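Local coordinates for protein glycerol kinase, putative (Plasmodium falciparum, PDB 2W40) that probably catalyses the ATP-dependent phosphorylation of glycerol to sn-glycerol 3-phosphate, at residues W145-N150 / F208-M213; M417-P422 / I435-Y440; N196-D201 / D301-A306. All coordinates share one frame; numbering follows the deposited sequence.

Interaction 1 (W145-N150 / F208-M213). With EDO (1,2-ethanediol), chain B.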
loop_
_atom_site.group_PDB
_atom_site.type_symbol
_atom_site.label_atom_id
_atom_site.label_comp_id
_atom_site.label_asym_id
_atom_site.label_seq_id
_atom_site.Cartn_x
_atom_site.Cartn_y
_atom_site.Cartn_z
ATOM N N TRP C 145 -5.018 -28.558 13.412
ATOM C CA TRP C 145 -3.702 -28.301 12.931
ATOM C C TRP C 145 -2.644 -28.704 13.948
ATOM O O TRP C 145 -1.624 -29.341 13.602
ATOM C CB TRP C 145 -3.533 -26.819 12.606
ATOM C CG TRP C 145 -2.233 -26.497 11.932
ATOM C CD1 TRP C 145 -1.997 -26.452 10.578
ATOM C CD2 TRP C 145 -0.992 -26.180 12.552
ATOM N NE1 TRP C 145 -0.693 -26.093 10.360
ATOM C CE2 TRP C 145 -0.053 -25.973 11.531
ATOM C CE3 TRP C 145 -0.572 -26.089 13.879
ATOM C CZ2 TRP C 145 1.256 -25.605 11.794
ATOM C CZ3 TRP C 145 0.737 -25.738 14.136
ATOM C CH2 TRP C 145 1.636 -25.556 13.085
ATOM N N LEU C 146 -2.836 -28.335 15.208
ATOM C CA LEU C 146 -1.895 -28.682 16.311
ATOM C C LEU C 146 -1.719 -30.208 16.434
ATOM O O LEU C 146 -0.611 -30.708 16.542
ATOM C CB LEU C 146 -2.318 -28.036 17.637
ATOM C CG LEU C 146 -2.051 -26.536 17.649
ATOM C CD1 LEU C 146 -2.870 -25.928 18.839
ATOM C CD2 LEU C 146 -0.551 -26.281 17.723
ATOM N N ILE C 147 -2.804 -30.946 16.399
ATOM C CA ILE C 147 -2.832 -32.401 16.488
ATOM C C ILE C 147 -2.104 -33.013 15.287
ATOM O O ILE C 147 -1.271 -33.884 15.467
ATOM C CB ILE C 147 -4.300 -32.899 16.492
ATOM C CG1 ILE C 147 -4.999 -32.611 17.834
ATOM C CG2 ILE C 147 -4.472 -34.413 16.282
ATOM C CD1 ILE C 147 -6.526 -32.861 17.752
ATOM N N GLN C 148 -2.343 -32.480 14.087
ATOM C CA GLN C 148 -1.720 -32.981 12.887
ATOM C C GLN C 148 -0.254 -32.666 12.792
ATOM O O GLN C 148 0.480 -33.392 12.079
ATOM C CB GLN C 148 -2.412 -32.442 11.632
ATOM C CG GLN C 148 -3.776 -32.955 11.382
ATOM C CD GLN C 148 -4.271 -32.571 10.026
ATOM O OE1 GLN C 148 -3.697 -31.690 9.334
ATOM N NE2 GLN C 148 -5.339 -33.242 9.607
ATOM N N ASN C 149 0.222 -31.609 13.448
ATOM C CA ASN C 149 1.564 -31.173 13.241
ATOM C C ASN C 149 2.469 -31.400 14.460
ATOM O O ASN C 149 3.650 -31.032 14.410
ATOM C CB ASN C 149 1.556 -29.737 12.795
ATOM C CG ASN C 149 1.074 -29.590 11.315
ATOM O OD1 ASN C 149 1.929 -29.655 10.370
ATOM N ND2 ASN C 149 -0.227 -29.328 11.100
ATOM N N ASN C 150 1.924 -31.937 15.543
ATOM C CA ASN C 150 2.690 -32.128 16.782
ATOM C C ASN C 150 2.231 -33.423 17.448
ATOM O O ASN C 150 1.168 -33.511 18.117
ATOM C CB ASN C 150 2.508 -30.922 17.645
ATOM C CG ASN C 150 3.348 -30.955 18.849
ATOM O OD1 ASN C 150 3.698 -32.032 19.386
ATOM N ND2 ASN C 150 3.758 -29.784 19.273
ATOM N N PHE C 208 -12.714 -33.289 14.345
ATOM C CA PHE C 208 -11.517 -32.556 14.601
ATOM C C PHE C 208 -10.410 -33.348 15.292
ATOM O O PHE C 208 -9.432 -32.777 15.781
ATOM C CB PHE C 208 -11.871 -31.253 15.280
ATOM C CG PHE C 208 -12.559 -30.287 14.331
ATOM C CD1 PHE C 208 -11.865 -29.716 13.274
ATOM C CD2 PHE C 208 -13.938 -29.996 14.468
ATOM C CE1 PHE C 208 -12.516 -28.882 12.343
ATOM C CE2 PHE C 208 -14.578 -29.154 13.565
ATOM C CZ PHE C 208 -13.887 -28.598 12.519
ATOM N N ASN C 209 -10.598 -34.653 15.375
ATOM C CA ASN C 209 -9.611 -35.639 15.950
ATOM C C ASN C 209 -9.365 -35.489 17.430
ATOM O O ASN C 209 -8.268 -35.866 18.006
ATOM C CB ASN C 209 -8.239 -35.466 15.252
ATOM C CG ASN C 209 -8.200 -35.817 13.787
ATOM O OD1 ASN C 209 -9.183 -35.792 13.008
ATOM N ND2 ASN C 209 -6.999 -36.101 13.365
ATOM N N ILE C 210 -10.385 -34.979 18.114
ATOM C CA ILE C 210 -10.356 -34.871 19.559
ATOM C C ILE C 210 -10.908 -36.175 20.077
ATOM O O ILE C 210 -12.122 -36.294 20.225
ATOM C CB ILE C 210 -11.147 -33.670 20.095
ATOM C CG1 ILE C 210 -10.537 -32.373 19.527
ATOM C CG2 ILE C 210 -11.220 -33.727 21.610
ATOM C CD1 ILE C 210 -11.392 -31.191 19.646
ATOM N N THR C 211 -10.008 -37.148 20.318
ATOM C CA THR C 211 -10.415 -38.523 20.599
ATOM C C THR C 211 -10.812 -38.771 22.026
ATOM O O THR C 211 -11.386 -39.824 22.355
ATOM C CB THR C 211 -9.238 -39.500 20.300
ATOM O OG1 THR C 211 -8.134 -39.069 21.097
ATOM C CG2 THR C 211 -8.821 -39.481 18.845
ATOM N N ASN C 212 -10.521 -37.805 22.911
ATOM C CA ASN C 212 -10.786 -37.960 24.345
ATOM C C ASN C 212 -11.383 -36.634 24.799
ATOM O O ASN C 212 -10.708 -35.630 24.891
ATOM C CB ASN C 212 -9.483 -38.286 25.056
ATOM C CG ASN C 212 -9.662 -38.575 26.474
ATOM O OD1 ASN C 212 -10.667 -38.181 27.059
ATOM N ND2 ASN C 212 -8.628 -39.193 27.090
ATOM N N MET C 213 -12.687 -36.667 24.992
ATOM C CA MET C 213 -13.405 -35.439 25.290
ATOM C C MET C 213 -13.142 -34.913 26.701
ATOM O O MET C 213 -13.570 -33.832 27.087
ATOM C CB MET C 213 -14.908 -35.615 24.966
ATOM C CG MET C 213 -15.170 -35.587 23.491
ATOM S SD MET C 213 -16.829 -36.025 23.106
ATOM C CE MET C 213 -17.715 -34.434 23.376
HETATM C C1 EDO B . 3.672 -27.829 14.886
HETATM O O1 EDO B . 4.952 -27.199 14.778
HETATM C C2 EDO B . 3.082 -27.612 16.251
HETATM O O2 EDO B . 3.946 -28.187 17.237
#
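Helix 140-149 meets the capped end of helix 202-207 where Ile147 packs against the turn Phe208-Ile210. Ile147 does nearly all the touching on its side. Its CG1 stands anti to the carbonyl carbon (chi1 -73°) and the chain then runs on extended, which sends CD1 out to the turn. There CD1 lies 3.5 Å from Phe208 O and 3.5 Å from Asn209 O. The CG2 branch adds a second touch, 4.0 Å from Asn209 CB. Ile210 CG1 closes the apolar side, 4.4 Å from Ile147 CD1. The turn is a Schellman motif. Asn209, with its positive phi of 66°, is the C-prime residue, and Ile210 N bonds back to Cys205 O. The Ile147 methyl thus packs on two carbonyl oxygens of this turn. Lys154 and Ile157 of helix 151-158 also touch Ile147, while Phe208 sets its ring edge-to-face with Phe141. At the C-terminal end of helix 140-149, Asn149 ND2 lies over one face of the Trp145 ring, toward its rim, and gives a nearly straight bond of 2.9 Å to Trp145 O. Asn150 ND2 donates a bent hydrogen bond of 2.6 Å to O2 of a 1,2-ethanediol, probably from the crystallisation liquor.

Interaction 2 (M417-P422 / I435-Y440)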
loop_
_atom_site.group_PDB
_atom_site.type_symbol
_atom_site.label_atom_id
_atom_site.label_comp_id
_atom_site.label_asym_id
_atom_site.label_seq_id
_atom_site.Cartn_x
_atom_site.Cartn_y
_atom_site.Cartn_z
ATOM N N MET C 417 -12.364 3.959 18.763
ATOM C CA MET C 417 -12.603 4.635 17.562
ATOM C C MET C 417 -13.912 5.419 17.524
ATOM O O MET C 417 -14.071 6.291 16.711
ATOM C CB MET C 417 -12.661 3.557 16.456
ATOM C CG MET C 417 -11.327 2.942 16.035
ATOM S SD MET C 417 -11.556 1.809 14.585
ATOM C CE MET C 417 -9.808 1.303 14.475
ATOM N N THR C 418 -14.834 5.133 18.472
ATOM C CA THR C 418 -16.124 5.816 18.488
ATOM C C THR C 418 -15.986 7.262 18.974
ATOM O O THR C 418 -16.927 8.057 18.873
ATOM C CB THR C 418 -17.163 5.001 19.343
ATOM O OG1 THR C 418 -16.766 5.128 20.704
ATOM C CG2 THR C 418 -17.266 3.518 18.920
ATOM N N LYS C 419 -14.814 7.625 19.474
ATOM C CA LYS C 419 -14.536 9.058 19.790
ATOM C C LYS C 419 -14.122 9.943 18.598
ATOM O O LYS C 419 -14.060 11.165 18.729
ATOM C CB LYS C 419 -13.456 9.094 20.881
ATOM C CG LYS C 419 -13.878 8.276 22.112
ATOM C CD LYS C 419 -15.288 8.675 22.607
ATOM C CE LYS C 419 -15.979 7.613 23.489
ATOM N NZ LYS C 419 -17.017 6.872 22.801
ATOM N N ASN C 420 -13.826 9.295 17.443
ATOM C CA ASN C 420 -13.354 9.913 16.214
ATOM C C ASN C 420 -14.637 10.258 15.499
ATOM O O ASN C 420 -15.287 9.417 14.851
ATOM C CB ASN C 420 -12.457 8.898 15.508
ATOM C CG ASN C 420 -11.977 9.321 14.165
ATOM O OD1 ASN C 420 -12.533 10.219 13.511
ATOM N ND2 ASN C 420 -10.881 8.615 13.712
ATOM N N LYS C 421 -15.028 11.532 15.611
ATOM C CA LYS C 421 -16.291 12.008 15.002
ATOM C C LYS C 421 -16.359 11.850 13.485
ATOM O O LYS C 421 -17.387 11.407 13.005
ATOM C CB LYS C 421 -16.616 13.480 15.357
ATOM C CG LYS C 421 -17.001 13.673 16.833
ATOM C CD LYS C 421 -16.708 15.124 17.257
ATOM C CE LYS C 421 -17.586 15.621 18.396
ATOM N NZ LYS C 421 -18.152 17.017 18.076
ATOM N N PRO C 422 -15.306 12.253 12.719
ATOM C CA PRO C 422 -15.435 11.984 11.272
ATOM C C PRO C 422 -15.525 10.517 10.908
ATOM O O PRO C 422 -16.248 10.157 10.012
ATOM C CB PRO C 422 -14.209 12.617 10.638
ATOM C CG PRO C 422 -13.314 12.922 11.758
ATOM C CD PRO C 422 -14.099 13.065 13.037
ATOM N N ILE C 435 -26.489 5.954 14.914
ATOM C CA ILE C 435 -25.477 5.377 15.828
ATOM C C ILE C 435 -25.515 6.161 17.181
ATOM O O ILE C 435 -25.473 7.383 17.174
ATOM C CB ILE C 435 -24.075 5.394 15.208
ATOM C CG1 ILE C 435 -23.959 4.374 14.062
ATOM C CG2 ILE C 435 -22.992 5.197 16.313
ATOM C CD1 ILE C 435 -22.625 4.468 13.375
ATOM N N GLU C 436 -25.711 5.430 18.265
ATOM C CA GLU C 436 -25.582 5.981 19.639
ATOM C C GLU C 436 -24.354 5.439 20.282
ATOM O O GLU C 436 -24.223 4.166 20.386
ATOM C CB GLU C 436 -26.782 5.612 20.517
ATOM N N VAL C 437 -23.442 6.343 20.701
ATOM C CA VAL C 437 -22.209 5.989 21.301
ATOM C C VAL C 437 -22.354 5.876 22.813
ATOM O O VAL C 437 -22.845 6.812 23.461
ATOM C CB VAL C 437 -21.056 6.927 20.820
ATOM C CG1 VAL C 437 -19.748 6.601 21.563
ATOM C CG2 VAL C 437 -21.004 6.963 19.264
ATOM N N SER C 438 -21.882 4.782 23.394
ATOM C CA SER C 438 -21.909 4.618 24.801
ATOM C C SER C 438 -21.062 5.653 25.532
ATOM O O SER C 438 -20.011 6.023 25.081
ATOM C CB SER C 438 -21.433 3.178 25.168
ATOM O OG SER C 438 -21.642 3.004 26.588
ATOM N N LYS C 439 -21.526 6.061 26.709
ATOM C CA LYS C 439 -20.743 6.913 27.640
ATOM C C LYS C 439 -19.393 6.208 28.132
ATOM O O LYS C 439 -18.277 6.762 28.100
ATOM C CB LYS C 439 -21.673 7.214 28.844
ATOM C CG LYS C 439 -21.149 8.333 29.722
ATOM C CD LYS C 439 -22.278 9.068 30.506
ATOM C CE LYS C 439 -21.721 9.693 31.832
ATOM N NZ LYS C 439 -22.712 9.765 32.988
ATOM N N TYR C 440 -19.544 4.970 28.558
ATOM C CA TYR C 440 -18.427 4.079 28.929
ATOM C C TYR C 440 -17.664 3.663 27.654
ATOM O O TYR C 440 -18.315 3.117 26.869
ATOM C CB TYR C 440 -19.130 2.829 29.493
ATOM C CG TYR C 440 -20.124 3.001 30.676
ATOM C CD1 TYR C 440 -19.625 3.033 32.021
ATOM C CD2 TYR C 440 -21.522 3.050 30.495
ATOM C CE1 TYR C 440 -20.492 3.147 33.175
ATOM C CE2 TYR C 440 -22.412 3.233 31.627
ATOM C CZ TYR C 440 -21.882 3.243 32.967
ATOM O OH TYR C 440 -22.632 3.367 34.126
HETATM O O HOH W 1 -17.737 4.242 23.512
#
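Flat groups take little part where Thr418 and Lys419 meet Val437: the one aromatic ring in the two segments, that of Tyr440, has Ser438 OG at its edge and in its plane, and its CB points away from segment 417-422. The contact itself is made by branched and linear side chains. Val437 CG1 is the atom approached from across. It stands anti to the backbone N (chi1 176°), which directs this methyl at Thr418, whose OG1 lies 3.4 Å away. The Thr418 and Val437 side chains lie alongside each other, pointing opposite ways. Kinks in the Lys419 chain, the first at chi2 (-51°), bring NZ close to the same methyl. The spacing between Lys419 NZ and Val437 CG1 is unusually short, and the exact position of this exposed amine is doubtful. NZ donates to Thr418 OG1 at 2.7 Å, and that hydroxyl is also bonded to Gly415 O. Water 1 bridges the two segments. It accepts from Lys419 NZ at 2.8 Å and donates to Ser438 O at 3.3 Å. Thr418 also packs on Cys413 and Met424. The segments belong to one beta-alpha-beta unit, strand 411-414, helix 421-431 and strand 435-438. The turn after its first strand carries Gly416, which binds ADP in another structure of this protein, as in the nucleotide-binding folds of the sugar kinase/Hsp70/actin superfamily.

Interaction 3 (N196-D201 / D301-A306); sequences NTLQWD and DKPKYA. With EDO (1,2-ethanediol), chain D.
Leu198 and Tyr305 bring the N-terminal and C-terminal parts of the FGGY kinase fold together: a loop leading into helix 202-207 rests on the start of strand 304-311, in the seven-stranded mixed sheet. The close-packed part is small and mostly apolar. Leu198 has a positive phi (67°), and its CB points toward segment 301-306. Its two methyls divide the work. CD1 meets Pro303 CG at 3.9 Å, the methyl and the ring atom pointing at each other. CD2 lies 4.0 Å from Tyr305 OH, with the side chains crossing at a slant. Ile293 of the neighbouring strand 290-295 touches both Leu198 and Tyr305, and Val282 also packs on Tyr305. Tyr305 is buried, and its CG stands anti to the carbonyl carbon (chi1 -71°). This carries the hydroxyl to the backbone of the loop, 3.8 Å from Asn196 CA. There it is bonded to Ile195 O.

The outer parts are looser and polar. Asn196 and Thr197 are exposed, and their CB atoms point away from segment 301-306. Asn196 nevertheless finds a polar partner in the C-terminal part, since its ND2 is bonded to Tyr284 OH. Within the loop, Gln199 N makes a weak bond of 3.4 Å to Thr197 OG1. At the far end of the other segment, Asp301 OD2 accepts from O2 of a 1,2-ethanediol. That bond is very short, so its length is doubtful. The same carboxylate oxygen is also bonded to Asn298 N and to a glycerol, both small molecules probably coming from the crystallisation liquor.

Water 2 bridges the loop and Tyr305. It lies at the edge of the Tyr305 ring, in its plane, and donates to Tyr305 OH at 2.6 Å and to Asn196 O at 2.8 Å.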
loop_
_atom_site.group_PDB
_atom_site.type_symbol
_atom_site.label_atom_id
_atom_site.label_comp_id
_atom_site.label_asym_id
_atom_site.label_seq_id
_atom_site.Cartn_x
_atom_site.Cartn_y
_atom_site.Cartn_z
ATOM N N ASN C 196 -27.640 -25.645 20.285
ATOM C CA ASN C 196 -28.966 -25.847 20.891
ATOM C C ASN C 196 -28.886 -26.509 22.273
ATOM O O ASN C 196 -29.557 -26.082 23.203
ATOM C CB ASN C 196 -29.884 -26.629 19.971
ATOM C CG ASN C 196 -30.327 -25.833 18.827
ATOM O OD1 ASN C 196 -31.155 -24.912 19.002
ATOM N ND2 ASN C 196 -29.760 -26.082 17.657
ATOM N N THR C 197 -28.045 -27.528 22.440
ATOM C CA THR C 197 -28.006 -28.254 23.699
ATOM C C THR C 197 -26.956 -27.714 24.717
ATOM O O THR C 197 -26.965 -28.109 25.907
ATOM C CB THR C 197 -27.734 -29.709 23.505
ATOM O OG1 THR C 197 -26.354 -29.850 23.104
ATOM C CG2 THR C 197 -28.645 -30.348 22.483
ATOM N N LEU C 198 -26.007 -26.885 24.225
ATOM C CA LEU C 198 -25.013 -26.300 25.053
ATOM C C LEU C 198 -24.041 -27.306 25.626
ATOM O O LEU C 198 -23.434 -27.091 26.694
ATOM C CB LEU C 198 -25.584 -25.432 26.152
ATOM C CG LEU C 198 -26.583 -24.342 25.697
ATOM C CD1 LEU C 198 -27.079 -23.489 26.888
ATOM C CD2 LEU C 198 -26.163 -23.504 24.563
ATOM N N GLN C 199 -23.891 -28.427 24.907
ATOM C CA GLN C 199 -22.891 -29.431 25.278
ATOM C C GLN C 199 -21.839 -29.676 24.225
ATOM O O GLN C 199 -22.075 -29.465 23.071
ATOM C CB GLN C 199 -23.633 -30.748 25.437
ATOM C CG GLN C 199 -24.851 -30.753 26.419
ATOM C CD GLN C 199 -24.470 -30.575 27.843
ATOM O OE1 GLN C 199 -23.314 -30.838 28.240
ATOM N NE2 GLN C 199 -25.416 -30.096 28.659
ATOM N N TRP C 200 -20.661 -30.076 24.620
ATOM C CA TRP C 200 -19.634 -30.530 23.664
ATOM C C TRP C 200 -20.245 -31.637 22.826
ATOM O O TRP C 200 -20.925 -32.538 23.379
ATOM C CB TRP C 200 -18.415 -31.035 24.383
ATOM C CG TRP C 200 -17.707 -30.045 25.270
ATOM C CD1 TRP C 200 -17.502 -30.171 26.584
ATOM C CD2 TRP C 200 -17.177 -28.775 24.893
ATOM N NE1 TRP C 200 -16.814 -29.090 27.098
ATOM C CE2 TRP C 200 -16.569 -28.221 26.073
ATOM C CE3 TRP C 200 -17.055 -28.074 23.673
ATOM C CZ2 TRP C 200 -15.925 -26.974 26.076
ATOM C CZ3 TRP C 200 -16.422 -26.831 23.675
ATOM C CH2 TRP C 200 -15.815 -26.307 24.886
ATOM N N ASP C 201 -20.024 -31.558 21.528
ATOM C CA ASP C 201 -20.639 -32.498 20.564
ATOM C C ASP C 201 -19.629 -33.571 20.133
ATOM O O ASP C 201 -18.544 -33.266 19.571
ATOM C CB ASP C 201 -21.112 -31.744 19.366
ATOM C CG ASP C 201 -21.922 -32.636 18.430
ATOM O OD1 ASP C 201 -23.003 -33.123 18.827
ATOM O OD2 ASP C 201 -21.358 -32.904 17.343
ATOM N N ASP C 301 -31.507 -20.893 33.372
ATOM C CA ASP C 301 -32.025 -19.913 32.385
ATOM C C ASP C 301 -31.981 -20.550 31.027
ATOM O O ASP C 301 -31.026 -21.294 30.689
ATOM C CB ASP C 301 -31.197 -18.597 32.353
ATOM C CG ASP C 301 -31.224 -17.819 33.639
ATOM O OD1 ASP C 301 -32.133 -18.049 34.484
ATOM O OD2 ASP C 301 -30.330 -16.964 33.851
ATOM N N LYS C 302 -32.991 -20.290 30.198
ATOM C CA LYS C 302 -32.810 -20.456 28.783
ATOM C C LYS C 302 -31.817 -19.372 28.251
ATOM O O LYS C 302 -31.896 -18.196 28.603
ATOM C CB LYS C 302 -34.147 -20.371 28.016
ATOM C CG LYS C 302 -35.203 -21.377 28.453
ATOM C CD LYS C 302 -36.383 -21.324 27.511
ATOM C CE LYS C 302 -37.473 -22.350 27.876
ATOM N NZ LYS C 302 -38.594 -22.286 26.804
ATOM N N PRO C 303 -30.891 -19.771 27.374
ATOM C CA PRO C 303 -29.980 -18.779 26.855
ATOM C C PRO C 303 -30.627 -17.768 25.947
ATOM O O PRO C 303 -31.629 -18.083 25.283
ATOM C CB PRO C 303 -28.980 -19.630 26.059
ATOM C CG PRO C 303 -29.647 -20.841 25.736
ATOM C CD PRO C 303 -30.648 -21.099 26.789
ATOM N N LYS C 304 -30.059 -16.574 25.866
ATOM C CA LYS C 304 -30.399 -15.622 24.820
ATOM C C LYS C 304 -29.320 -15.806 23.738
ATOM O O LYS C 304 -28.152 -15.973 24.041
ATOM C CB LYS C 304 -30.404 -14.189 25.316
ATOM C CG LYS C 304 -31.449 -13.914 26.457
ATOM C CD LYS C 304 -32.894 -14.265 26.117
ATOM C CE LYS C 304 -33.901 -13.976 27.293
ATOM N NZ LYS C 304 -34.431 -12.612 27.199
ATOM N N TYR C 305 -29.811 -15.860 22.523
ATOM C CA TYR C 305 -29.014 -16.029 21.320
ATOM C C TYR C 305 -28.750 -14.716 20.620
ATOM O O TYR C 305 -29.358 -13.721 20.886
ATOM C CB TYR C 305 -29.698 -17.046 20.398
ATOM C CG TYR C 305 -29.615 -18.415 20.915
ATOM C CD1 TYR C 305 -28.490 -19.196 20.621
ATOM C CD2 TYR C 305 -30.637 -18.982 21.690
ATOM C CE1 TYR C 305 -28.414 -20.507 21.086
ATOM C CE2 TYR C 305 -30.609 -20.321 22.134
ATOM C CZ TYR C 305 -29.495 -21.098 21.844
ATOM O OH TYR C 305 -29.330 -22.369 22.320
ATOM N N ALA C 306 -27.876 -14.773 19.633
ATOM C CA ALA C 306 -27.462 -13.602 18.872
ATOM C C ALA C 306 -27.081 -14.039 17.455
ATOM O O ALA C 306 -26.792 -15.221 17.178
ATOM C CB ALA C 306 -26.347 -12.832 19.498
HETATM C C1 EDO D . -30.944 -12.742 35.557
HETATM O O1 EDO D . -30.086 -13.387 36.543
HETATM C C2 EDO D . -31.263 -13.768 34.478
HETATM O O2 EDO D . -31.227 -15.048 35.105
HETATM O O HOH W 2 -31.180 -23.868 23.468
#

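Interactions 1 and 3 interlock along the chain. Their segments alternate, 145-150, 196-201, 208-213 and 301-306, while interaction 2 follows after both have closed. The centres of interactions 1 and 3 are 25 Å apart, yet they touch: Met213 CE lies 3.6 Å from Trp200 CB. Helix 202-207 runs directly between segments 196-201 and 208-213. Interaction 3 therefore ties the region of interaction 1 to the C-terminal part. Interactions 2 and 3 reach the same seven-stranded sheet, through strands 435-438 and 304-311, with centres 32 Å apart. Interactions 1 and 2 lie on opposite sides of the chain's centre, 43 Å apart between centres. Of the three, interaction 2 follows directly on Gly416, an ADP-binding residue.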